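Local coordinates for beta-glucanase (Podospora anserina, PDB 4LE4), which probably hydrolyses beta-glucans, cellulose-type chains among them, as a fungal glycoside hydrolase of family 131, and was crystallised with cellotriose, at residues N19-G24 with Q31-G36; S41-L46 with N68-N73; P48-P53 with G61-L66; R79-P84 with I117-S122. All coordinates share one frame; numbering follows the deposited sequence.

Contact 1: residues N19-G24 with Q31-G36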
# COMPACT_ATOMS: atom_id res chain seq x y z
N ASN A 19 -1.41 14.31 12.02
CA ASN A 19 -2.39 14.78 12.99
C ASN A 19 -3.02 16.10 12.57
O ASN A 19 -4.01 16.53 13.17
CB ASN A 19 -1.74 14.97 14.36
CG ASN A 19 -1.45 13.66 15.06
OD1 ASN A 19 -0.45 13.56 15.80
ND2 ASN A 19 -2.31 12.67 14.86
N LYS A 20 -2.47 16.77 11.56
CA LYS A 20 -3.07 18.03 11.14
C LYS A 20 -4.41 17.81 10.43
O LYS A 20 -5.24 18.72 10.33
CB LYS A 20 -2.14 18.78 10.20
CG LYS A 20 -0.84 19.23 10.85
CD LYS A 20 0.08 19.81 9.77
CE LYS A 20 1.40 20.29 10.36
NZ LYS A 20 2.21 20.99 9.32
N TRP A 21 -4.64 16.59 9.96
CA TRP A 21 -5.87 16.27 9.26
C TRP A 21 -7.00 15.93 10.21
O TRP A 21 -6.77 15.29 11.24
CB TRP A 21 -5.64 15.08 8.33
CG TRP A 21 -6.82 14.77 7.46
CD1 TRP A 21 -7.02 15.20 6.19
CD2 TRP A 21 -7.94 13.95 7.80
NE1 TRP A 21 -8.20 14.69 5.71
CE2 TRP A 21 -8.79 13.92 6.67
CE3 TRP A 21 -8.32 13.23 8.94
CZ2 TRP A 21 -9.99 13.21 6.64
CZ3 TRP A 21 -9.52 12.52 8.92
CH2 TRP A 21 -10.34 12.52 7.77
N SER A 22 -8.21 16.36 9.87
CA SER A 22 -9.42 16.06 10.66
C SER A 22 -10.60 16.18 9.72
O SER A 22 -10.50 16.79 8.66
CB SER A 22 -9.61 17.06 11.81
OG SER A 22 -10.01 18.32 11.31
N TRP A 23 -11.72 15.58 10.09
CA TRP A 23 -12.90 15.65 9.24
C TRP A 23 -13.29 17.10 8.96
O TRP A 23 -13.67 17.45 7.85
CB TRP A 23 -14.06 14.89 9.89
CG TRP A 23 -13.88 13.40 9.81
CD1 TRP A 23 -13.69 12.53 10.84
CD2 TRP A 23 -13.89 12.60 8.62
NE1 TRP A 23 -13.58 11.24 10.38
CE2 TRP A 23 -13.70 11.25 9.01
CE3 TRP A 23 -14.03 12.89 7.26
CZ2 TRP A 23 -13.65 10.20 8.10
CZ3 TRP A 23 -13.98 11.84 6.34
CH2 TRP A 23 -13.80 10.50 6.77
N GLY A 24 -13.16 17.94 9.99
CA GLY A 24 -13.52 19.34 9.84
C GLY A 24 -12.47 20.21 9.18
O GLY A 24 -12.74 21.37 8.85
N GLN A 31 -5.75 11.30 4.64
CA GLN A 31 -6.75 11.28 5.68
C GLN A 31 -6.19 10.26 6.70
O GLN A 31 -5.79 9.13 6.34
CB GLN A 31 -8.09 10.76 5.15
CG GLN A 31 -8.55 11.41 3.87
CD GLN A 31 -10.00 11.07 3.56
OE1 GLN A 31 -10.46 9.96 3.86
NE2 GLN A 31 -10.72 12.02 2.95
N TYR A 32 -6.18 10.64 7.96
CA TYR A 32 -5.67 9.77 9.00
C TYR A 32 -6.75 9.53 10.06
O TYR A 32 -7.02 10.40 10.91
CB TYR A 32 -4.41 10.40 9.60
CG TYR A 32 -3.80 9.53 10.68
CD1 TYR A 32 -3.37 8.25 10.39
CD2 TYR A 32 -3.71 9.99 11.99
CE1 TYR A 32 -2.86 7.40 11.40
CE2 TYR A 32 -3.20 9.15 13.01
CZ TYR A 32 -2.79 7.87 12.70
OH TYR A 32 -2.33 7.03 13.69
N TYR A 33 -7.43 8.38 9.97
CA TYR A 33 -8.46 8.06 10.95
C TYR A 33 -8.63 6.56 11.19
O TYR A 33 -9.15 6.19 12.24
CB TYR A 33 -9.81 8.70 10.60
CG TYR A 33 -10.45 8.17 9.33
CD1 TYR A 33 -10.16 8.74 8.10
CD2 TYR A 33 -11.39 7.14 9.38
CE1 TYR A 33 -10.78 8.32 6.94
CE2 TYR A 33 -12.02 6.69 8.22
CZ TYR A 33 -11.71 7.29 7.00
OH TYR A 33 -12.30 6.84 5.83
N ILE A 34 -8.16 5.72 10.26
CA ILE A 34 -8.27 4.26 10.43
C ILE A 34 -7.02 3.78 11.15
O ILE A 34 -6.01 3.41 10.54
CB ILE A 34 -8.43 3.56 9.06
CG1 ILE A 34 -9.68 4.16 8.37
CG2 ILE A 34 -8.57 2.02 9.22
CD1 ILE A 34 -9.96 3.60 6.98
N HIS A 35 -7.10 3.82 12.47
CA HIS A 35 -5.99 3.42 13.32
C HIS A 35 -6.56 3.12 14.70
O HIS A 35 -7.73 3.43 14.98
CB HIS A 35 -4.95 4.57 13.43
CG HIS A 35 -5.52 5.87 13.91
ND1 HIS A 35 -5.87 6.10 15.23
CD2 HIS A 35 -5.82 7.02 13.25
CE1 HIS A 35 -6.34 7.33 15.36
NE2 HIS A 35 -6.32 7.91 14.17
N GLY A 36 -5.74 2.54 15.55
CA GLY A 36 -6.17 2.20 16.89
C GLY A 36 -6.16 3.36 17.87
O GLY A 36 -6.04 4.52 17.48
O HOH W 1 -5.82 12.95 12.04
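An aromatic cluster of Trp21, Trp23 and Tyr33 joins the loop ahead of strand 30-34 to that strand, at one edge of a sheet in the concanavalin-like fold of this hydrolase. Trp21 lays its indole flat against the strand backbone. Gln31 CA sits over the face of the Trp21 five-membered ring, 3.5 Å from its centroid and 13° off the ring normal, a CH-pi contact, while Gln31 CB approaches Trp21 CZ2 to 3.4 Å. The same indole face also covers Tyr32 N. CG of Trp21 is anti to the backbone N (chi1 -174°), which carries the indole over the strand, and both Trp21 NE1 and Gln31 NE2 give hydrogen bonds to Gln85 OE1. The Tyr33 ring meets the two indoles differently. Beside Trp21 the planes are almost parallel but slid apart, with barely any overlap; against Trp23 they lie oblique, at 49°. No direct hydrogen bond crosses between the segments, and a water lies between the backbones instead, 2.6 Å from Trp21 O and 3.0 Å from Tyr32 O. The Trp23 indole presents its benzo corner to the tyrosine, with Trp23 CZ2 3.5 Å above the Tyr33 ring plane, over its centre.

Contact 2: residues S41-L46 with N68-N73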
# COMPACT_ATOMS: atom_id res chain seq x y z
N SER A 41 2.65 8.03 16.44
CA SER A 41 3.99 7.43 16.46
C SER A 41 4.01 5.95 16.83
O SER A 41 5.03 5.27 16.67
CB SER A 41 4.93 8.25 17.36
OG SER A 41 4.51 8.22 18.69
N ALA A 42 2.89 5.41 17.30
CA ALA A 42 2.82 3.98 17.55
C ALA A 42 2.59 3.22 16.23
O ALA A 42 2.93 2.04 16.13
CB ALA A 42 1.65 3.66 18.48
N TYR A 43 2.01 3.91 15.25
CA TYR A 43 1.64 3.28 13.97
C TYR A 43 2.34 3.73 12.69
O TYR A 43 2.47 2.94 11.75
CB TYR A 43 0.13 3.47 13.77
CG TYR A 43 -0.71 3.12 14.94
CD1 TYR A 43 -0.65 1.87 15.52
CD2 TYR A 43 -1.64 4.06 15.46
CE1 TYR A 43 -1.49 1.54 16.57
CE2 TYR A 43 -2.47 3.73 16.50
CZ TYR A 43 -2.39 2.47 17.05
OH TYR A 43 -3.23 2.15 18.08
N VAL A 44 2.80 4.97 12.64
CA VAL A 44 3.42 5.46 11.43
C VAL A 44 4.66 6.28 11.82
O VAL A 44 4.56 7.15 12.65
CB VAL A 44 2.45 6.37 10.66
CG1 VAL A 44 3.06 6.72 9.28
CG2 VAL A 44 1.09 5.68 10.47
N ASN A 45 5.79 5.97 11.21
CA ASN A 45 7.02 6.72 11.48
C ASN A 45 7.75 6.88 10.17
O ASN A 45 7.83 5.94 9.39
CB ASN A 45 7.91 5.98 12.49
CG ASN A 45 7.30 5.95 13.88
OD1 ASN A 45 6.63 4.98 14.27
ND2 ASN A 45 7.50 7.02 14.62
N LEU A 46 8.30 8.08 9.94
CA LEU A 46 9.00 8.36 8.70
C LEU A 46 10.51 8.41 8.93
O LEU A 46 10.97 8.86 9.99
CB LEU A 46 8.58 9.72 8.13
CG LEU A 46 7.09 10.03 8.00
CD1 LEU A 46 6.88 11.46 7.49
CD2 LEU A 46 6.47 9.01 7.02
N ASN A 68 -0.46 -4.27 19.45
CA ASN A 68 -1.62 -4.78 20.16
C ASN A 68 -2.81 -3.87 20.24
O ASN A 68 -3.92 -4.31 20.57
CB ASN A 68 -1.24 -5.22 21.58
CG ASN A 68 -0.24 -6.36 21.59
OD1 ASN A 68 -0.39 -7.34 20.86
ND2 ASN A 68 0.78 -6.23 22.44
N THR A 69 -2.62 -2.59 19.92
CA THR A 69 -3.72 -1.62 20.00
C THR A 69 -4.27 -1.18 18.62
O THR A 69 -5.13 -0.31 18.55
CB THR A 69 -3.24 -0.34 20.68
OG1 THR A 69 -2.31 0.32 19.81
CG2 THR A 69 -2.50 -0.69 21.99
N ALA A 70 -3.75 -1.78 17.56
CA ALA A 70 -4.14 -1.41 16.21
C ALA A 70 -5.51 -1.91 15.76
O ALA A 70 -5.63 -2.56 14.74
CB ALA A 70 -3.07 -1.86 15.23
N TYR A 71 -6.54 -1.55 16.53
CA TYR A 71 -7.91 -1.95 16.22
C TYR A 71 -8.74 -0.69 16.07
O TYR A 71 -8.74 0.17 16.95
CB TYR A 71 -8.47 -2.83 17.35
CG TYR A 71 -7.85 -4.20 17.38
CD1 TYR A 71 -8.39 -5.24 16.62
CD2 TYR A 71 -6.71 -4.44 18.13
CE1 TYR A 71 -7.81 -6.48 16.60
CE2 TYR A 71 -6.10 -5.68 18.10
CZ TYR A 71 -6.66 -6.70 17.33
OH TYR A 71 -6.05 -7.92 17.27
N TRP A 72 -9.46 -0.58 14.95
CA TRP A 72 -10.28 0.59 14.68
C TRP A 72 -11.78 0.31 14.77
O TRP A 72 -12.26 -0.71 14.29
CB TRP A 72 -9.98 1.12 13.26
CG TRP A 72 -10.80 2.32 12.84
CD1 TRP A 72 -10.80 3.57 13.41
CD2 TRP A 72 -11.74 2.38 11.75
NE1 TRP A 72 -11.68 4.40 12.74
CE2 TRP A 72 -12.27 3.69 11.72
CE3 TRP A 72 -12.19 1.44 10.79
CZ2 TRP A 72 -13.23 4.09 10.77
CZ3 TRP A 72 -13.14 1.84 9.85
CH2 TRP A 72 -13.64 3.15 9.85
N ASN A 73 -12.51 1.23 15.38
CA ASN A 73 -13.97 1.14 15.45
C ASN A 73 -14.50 -0.18 16.00
O ASN A 73 -15.46 -0.73 15.47
CB ASN A 73 -14.51 1.36 14.04
CG ASN A 73 -15.97 1.77 14.01
OD1 ASN A 73 -16.59 1.79 12.95
ND2 ASN A 73 -16.52 2.09 15.16
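The backbones of 41-46 and 68-73 stay well apart, with Tyr43 CA and Ala70 CA, their nearest pair, 7.8 Å from each other, so side chains must bridge the gap. The contact ties Tyr43, where the chain leads into strand 44-47 in one sheet of the concanavalin-like fold, to the loop between strands 61-66 and 78-84, where Ala70 is the centre of an inverse gamma turn. That turn brings Tyr71 N back to Thr69 O in a weak hydrogen bond, while Ala70 also pairs through its backbone with Arg79 on strand 78-84. Tyr43 does the reaching. Its CG is anti to the carbonyl carbon (chi1 -48°), and the ring extends toward the loop until the phenol meets the threonine hydroxyl: Tyr43 OH donates to Thr69 OG1 at 2.7 Å. Thr69 OG1 comes in at the ring edge, close to the ring plane, and the two side chains run at a slant to one another. Both polar ends have further partners. Tyr43 OH is also hydrogen-bonded to Ser38 N, and Thr69 OG1 to Asp67 OD1 and Ser38 OG, so a small polar network fixes the phenol at the far end of a buried ring. The ring also touches Tyr32 on strand 30-34 and Thr80 on strand 78-84. Within its own segment, Ala42 CB lies over the centre of one ring face, 4.1 Å above the plane. On the loop side Ala70 adds a modest apolar touch, its CB lying 4.0 Å from Tyr43 CE1.

Contact 3: residues P48-P53 with G61-L66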
# COMPACT_ATOMS: atom_id res chain seq x y z
N PRO A 48 14.45 8.27 6.28
CA PRO A 48 15.10 8.01 5.00
C PRO A 48 15.51 6.54 4.99
O PRO A 48 15.73 5.96 3.94
CB PRO A 48 16.33 8.93 5.04
CG PRO A 48 15.88 10.04 5.94
CD PRO A 48 15.19 9.28 7.04
N ASP A 49 15.59 5.93 6.17
CA ASP A 49 16.00 4.55 6.24
C ASP A 49 14.87 3.60 5.92
O ASP A 49 15.09 2.41 5.80
CB ASP A 49 16.54 4.19 7.63
CG ASP A 49 17.68 5.12 8.09
OD1 ASP A 49 18.38 5.70 7.23
OD2 ASP A 49 17.88 5.25 9.32
N TYR A 50 13.67 4.13 5.78
CA TYR A 50 12.50 3.28 5.56
C TYR A 50 11.99 3.25 4.14
O TYR A 50 10.89 2.75 3.90
CB TYR A 50 11.36 3.76 6.47
CG TYR A 50 11.64 3.74 7.95
CD1 TYR A 50 12.62 2.91 8.50
CD2 TYR A 50 10.86 4.50 8.81
CE1 TYR A 50 12.82 2.84 9.87
CE2 TYR A 50 11.04 4.43 10.19
CZ TYR A 50 12.02 3.60 10.71
OH TYR A 50 12.20 3.52 12.10
N LYS A 51 12.74 3.80 3.19
CA LYS A 51 12.31 3.82 1.78
C LYS A 51 13.19 2.96 0.89
O LYS A 51 14.24 2.48 1.31
CB LYS A 51 12.39 5.23 1.20
CG LYS A 51 13.83 5.71 1.07
CD LYS A 51 13.94 6.98 0.22
CE LYS A 51 15.40 7.23 -0.19
NZ LYS A 51 15.48 8.35 -1.13
N ASN A 52 12.73 2.74 -0.34
CA ASN A 52 13.53 2.03 -1.31
C ASN A 52 14.72 2.99 -1.59
O ASN A 52 14.52 4.09 -2.08
CB ASN A 52 12.74 1.86 -2.59
CG ASN A 52 13.48 1.08 -3.64
OD1 ASN A 52 14.72 1.09 -3.68
ND2 ASN A 52 12.73 0.40 -4.51
N PRO A 53 15.96 2.56 -1.34
CA PRO A 53 17.09 3.47 -1.59
C PRO A 53 17.23 3.98 -3.02
O PRO A 53 17.81 5.04 -3.24
CB PRO A 53 18.31 2.64 -1.18
CG PRO A 53 17.76 1.62 -0.21
CD PRO A 53 16.45 1.24 -0.89
N GLY A 61 10.69 7.21 3.85
CA GLY A 61 9.72 6.14 3.67
C GLY A 61 8.95 6.10 4.97
O GLY A 61 9.30 6.77 5.95
N ALA A 62 7.89 5.31 5.03
CA ALA A 62 7.10 5.21 6.23
C ALA A 62 7.08 3.79 6.78
O ALA A 62 6.87 2.84 6.03
CB ALA A 62 5.67 5.68 5.95
N LYS A 63 7.34 3.65 8.07
CA LYS A 63 7.21 2.33 8.68
C LYS A 63 5.78 2.36 9.22
O LYS A 63 5.43 3.25 10.01
CB LYS A 63 8.19 2.14 9.84
CG LYS A 63 7.97 0.79 10.54
CD LYS A 63 9.13 0.52 11.52
CE LYS A 63 9.19 1.53 12.60
NZ LYS A 63 10.29 1.11 13.56
N ILE A 64 4.95 1.43 8.76
CA ILE A 64 3.57 1.31 9.21
C ILE A 64 3.55 0.08 10.10
O ILE A 64 4.01 -0.99 9.73
CB ILE A 64 2.60 1.19 7.99
CG1 ILE A 64 2.52 2.57 7.32
CG2 ILE A 64 1.21 0.77 8.47
CD1 ILE A 64 1.61 2.66 6.11
N THR A 65 3.05 0.28 11.30
CA THR A 65 3.04 -0.76 12.32
C THR A 65 1.69 -1.21 12.86
O THR A 65 0.81 -0.40 13.11
CB THR A 65 3.86 -0.24 13.54
OG1 THR A 65 5.22 -0.03 13.13
CG2 THR A 65 3.81 -1.22 14.70
N LEU A 66 1.55 -2.51 13.05
CA LEU A 66 0.36 -3.05 13.66
C LEU A 66 0.88 -3.52 15.00
O LEU A 66 1.87 -4.27 15.05
CB LEU A 66 -0.17 -4.27 12.93
CG LEU A 66 -0.69 -4.05 11.52
CD1 LEU A 66 -1.16 -5.40 10.89
CD2 LEU A 66 -1.85 -3.08 11.61
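Tyr50 packs on Lys63 and Gly61 in this local contact, in which the loop leaving strand 44-47 folds back over the beginning of strand 61-66. The tyrosine ring stands across the lysine side chain, and Lys63 CB lies over one face of it, 4.0 Å from the Tyr50 ring centroid and 26° off the normal, displaced toward the rim in a CH-pi contact. The lysine begins with CG anti to its own N (chi1 176°) and then bends at chi3 (62°), a course that brings its far end back beside the phenol. There Lys63 NZ makes a weak hydrogen bond to Tyr50 OH at 3.4 Å, and Lys63 CE is 3.6 Å from the same oxygen. CB and CE of the lysine thus do the packing, and its ammonium adds only a slight polar tie. Strands 44-47 and 61-66 are antiparallel neighbours in one sheet of the concanavalin-like fold; with the long loop that holds 48-53 they make a beta hairpin, and the contact folds the loop onto its second strand. Strand 222-233 also pairs with 61-66 and supplies Tyr225, whose ring meets that of Tyr50 edge-to-face. Nearer the turn the backbones themselves converge, Lys51 CA and Gly61 CA being 4.0 Å apart. The 48-53 backbone leaves no room for a side chain at Gly61, where a CB would run into Tyr50 O and Lys51 N; instead Gly61 CA points a hydrogen at Tyr50 O, with a carbon-to-oxygen distance of 3.6 Å. Lys51 CB packs against Gly61 N at 3.7 Å, while its ammonium leads off to the carbonyls of Ser58 and Asp55.

Contact 4: residues R79-P84 with I117-S122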
# COMPACT_ATOMS: atom_id res chain seq x y z
N ARG A 79 -5.67 -2.88 11.91
CA ARG A 79 -5.53 -1.98 10.75
C ARG A 79 -4.77 -0.70 11.07
O ARG A 79 -4.95 -0.13 12.12
CB ARG A 79 -6.91 -1.53 10.24
CG ARG A 79 -7.89 -2.64 9.91
CD ARG A 79 -9.27 -2.08 9.66
NE ARG A 79 -9.36 -1.50 8.34
CZ ARG A 79 -10.51 -1.19 7.75
NH1 ARG A 79 -11.67 -1.41 8.38
NH2 ARG A 79 -10.50 -0.65 6.54
N THR A 80 -3.97 -0.25 10.12
CA THR A 80 -3.28 1.04 10.18
C THR A 80 -3.30 1.41 8.70
O THR A 80 -2.59 0.81 7.88
CB THR A 80 -1.81 0.96 10.65
OG1 THR A 80 -1.76 0.52 12.02
CG2 THR A 80 -1.18 2.33 10.56
N GLU A 81 -4.14 2.38 8.37
CA GLU A 81 -4.30 2.77 6.97
C GLU A 81 -4.41 4.27 6.79
O GLU A 81 -4.95 4.95 7.65
CB GLU A 81 -5.59 2.09 6.40
CG GLU A 81 -5.54 0.57 6.45
CD GLU A 81 -6.93 -0.07 6.57
OE1 GLU A 81 -7.92 0.54 6.07
OE2 GLU A 81 -7.02 -1.16 7.17
N LEU A 82 -3.89 4.77 5.66
CA LEU A 82 -3.92 6.16 5.27
C LEU A 82 -4.72 6.17 3.96
O LEU A 82 -4.60 5.25 3.16
CB LEU A 82 -2.50 6.70 4.95
CG LEU A 82 -1.48 6.47 6.07
CD1 LEU A 82 -0.12 6.95 5.64
CD2 LEU A 82 -1.96 7.20 7.30
N ILE A 83 -5.54 7.19 3.76
CA ILE A 83 -6.32 7.30 2.53
C ILE A 83 -5.95 8.64 1.87
O ILE A 83 -5.80 9.65 2.55
CB ILE A 83 -7.85 7.27 2.86
CG1 ILE A 83 -8.22 5.87 3.38
CG2 ILE A 83 -8.72 7.48 1.59
CD1 ILE A 83 -9.60 5.82 3.95
N PRO A 84 -5.76 8.64 0.53
CA PRO A 84 -5.41 9.88 -0.16
C PRO A 84 -6.46 10.97 0.10
O PRO A 84 -7.68 10.70 0.05
CB PRO A 84 -5.39 9.47 -1.64
CG PRO A 84 -5.03 8.01 -1.59
CD PRO A 84 -5.87 7.53 -0.41
N ILE A 117 -3.40 -5.58 1.71
CA ILE A 117 -2.49 -4.45 1.60
C ILE A 117 -2.77 -3.54 0.42
O ILE A 117 -2.98 -4.03 -0.69
CB ILE A 117 -1.06 -5.03 1.44
CG1 ILE A 117 -0.77 -6.00 2.62
CG2 ILE A 117 -0.03 -3.92 1.38
CD1 ILE A 117 0.37 -6.98 2.39
N ALA A 118 -2.72 -2.22 0.62
CA ALA A 118 -2.93 -1.28 -0.52
C ALA A 118 -4.23 -1.64 -1.28
O ALA A 118 -4.28 -1.70 -2.52
CB ALA A 118 -1.75 -1.36 -1.45
N PHE A 119 -5.29 -1.82 -0.52
CA PHE A 119 -6.57 -2.24 -1.08
C PHE A 119 -7.59 -1.16 -1.24
O PHE A 119 -7.58 -0.17 -0.49
CB PHE A 119 -7.18 -3.35 -0.18
CG PHE A 119 -7.46 -2.90 1.27
CD1 PHE A 119 -6.49 -3.06 2.27
CD2 PHE A 119 -8.69 -2.36 1.61
CE1 PHE A 119 -6.77 -2.68 3.61
CE2 PHE A 119 -8.99 -1.98 2.94
CZ PHE A 119 -8.02 -2.14 3.94
N PHE A 120 -8.50 -1.34 -2.21
CA PHE A 120 -9.61 -0.40 -2.36
C PHE A 120 -10.70 -0.89 -1.40
O PHE A 120 -10.71 -2.05 -1.02
CB PHE A 120 -10.12 -0.37 -3.82
CG PHE A 120 -9.16 0.31 -4.75
CD1 PHE A 120 -9.25 1.69 -4.97
CD2 PHE A 120 -8.12 -0.39 -5.34
CE1 PHE A 120 -8.32 2.36 -5.75
CE2 PHE A 120 -7.17 0.27 -6.13
CZ PHE A 120 -7.28 1.67 -6.32
N GLU A 121 -11.61 -0.00 -1.02
CA GLU A 121 -12.68 -0.36 -0.08
C GLU A 121 -13.57 -1.55 -0.52
O GLU A 121 -14.11 -2.26 0.31
CB GLU A 121 -13.54 0.86 0.20
CG GLU A 121 -13.86 1.03 1.67
CD GLU A 121 -14.10 2.48 2.08
OE1 GLU A 121 -13.11 3.26 2.25
OE2 GLU A 121 -15.29 2.84 2.24
N SER A 122 -13.71 -1.74 -1.82
CA SER A 122 -14.51 -2.86 -2.34
C SER A 122 -13.62 -4.08 -2.58
O SER A 122 -14.08 -5.16 -2.99
CB SER A 122 -15.12 -2.43 -3.67
OG SER A 122 -14.09 -2.30 -4.61
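Phe119 meets an ion pair here: the rim of its ring lies against the carboxylate of Glu81 and the guanidinium of Arg79. The van der Waals contacts centre on Phe119 CZ, 3.4 Å from Glu81 OE1 and 3.9 Å from Arg79 NH2. Arg79 NH2 lies at the ring edge, near its plane, and the carboxylate is turned 77° from that plane. CG of Phe119 stands between its backbone N and carbonyl carbon (chi1 61°), directing the ring from its bent strand toward strand 78-84. Strand 209-211 pairs with both 78-84 and 115-120 in this concanavalin-like fold, the latter turning a corner at Ala118 just before Phe119, and its Leu210 touches all three side chains. Ionic bonds lie within 79-84. Arg79 grips Glu81 side-on, NE to Glu81 OE2 at 2.6 Å and NH2 to Glu81 OE1 at 2.9 Å; the first is nearly straight, 172° at the hydrogen. Two residues apart on one strand, these side chains emerge on the same side. Of the second-shell bonds, Glu81 OE1 is also hydrogen-bonded to His206 ND1, and Arg79 NH1 is bonded to Gln75 OE1. The rings of His206 and His123 both stack with Phe119.

Contacts 2 and 4 are buried, whereas contacts 1 and 3 are partly buried, and the centre of contact 4 is about 7 Å from the centre of the chain, against about 17 Å for that of contact 1. Contacts 1 and 4 share one sheet through neighbouring strands 30-34 and 78-84, with Gln31 N probably bonded to Ile83 O. Contacts 2 and 3 share the other through strands 44-47 and 61-66, contact 3 being nested in the loop that contact 2 closes. Thr80 links the sheets, its OG1 probably bonded to Thr65 O. Chemistry varies with place: aromatic rings on a backbone in contact 1, a hydroxyl pair in contact 2, an aliphatic lysine chain in contact 3, an ion pair in contact 4.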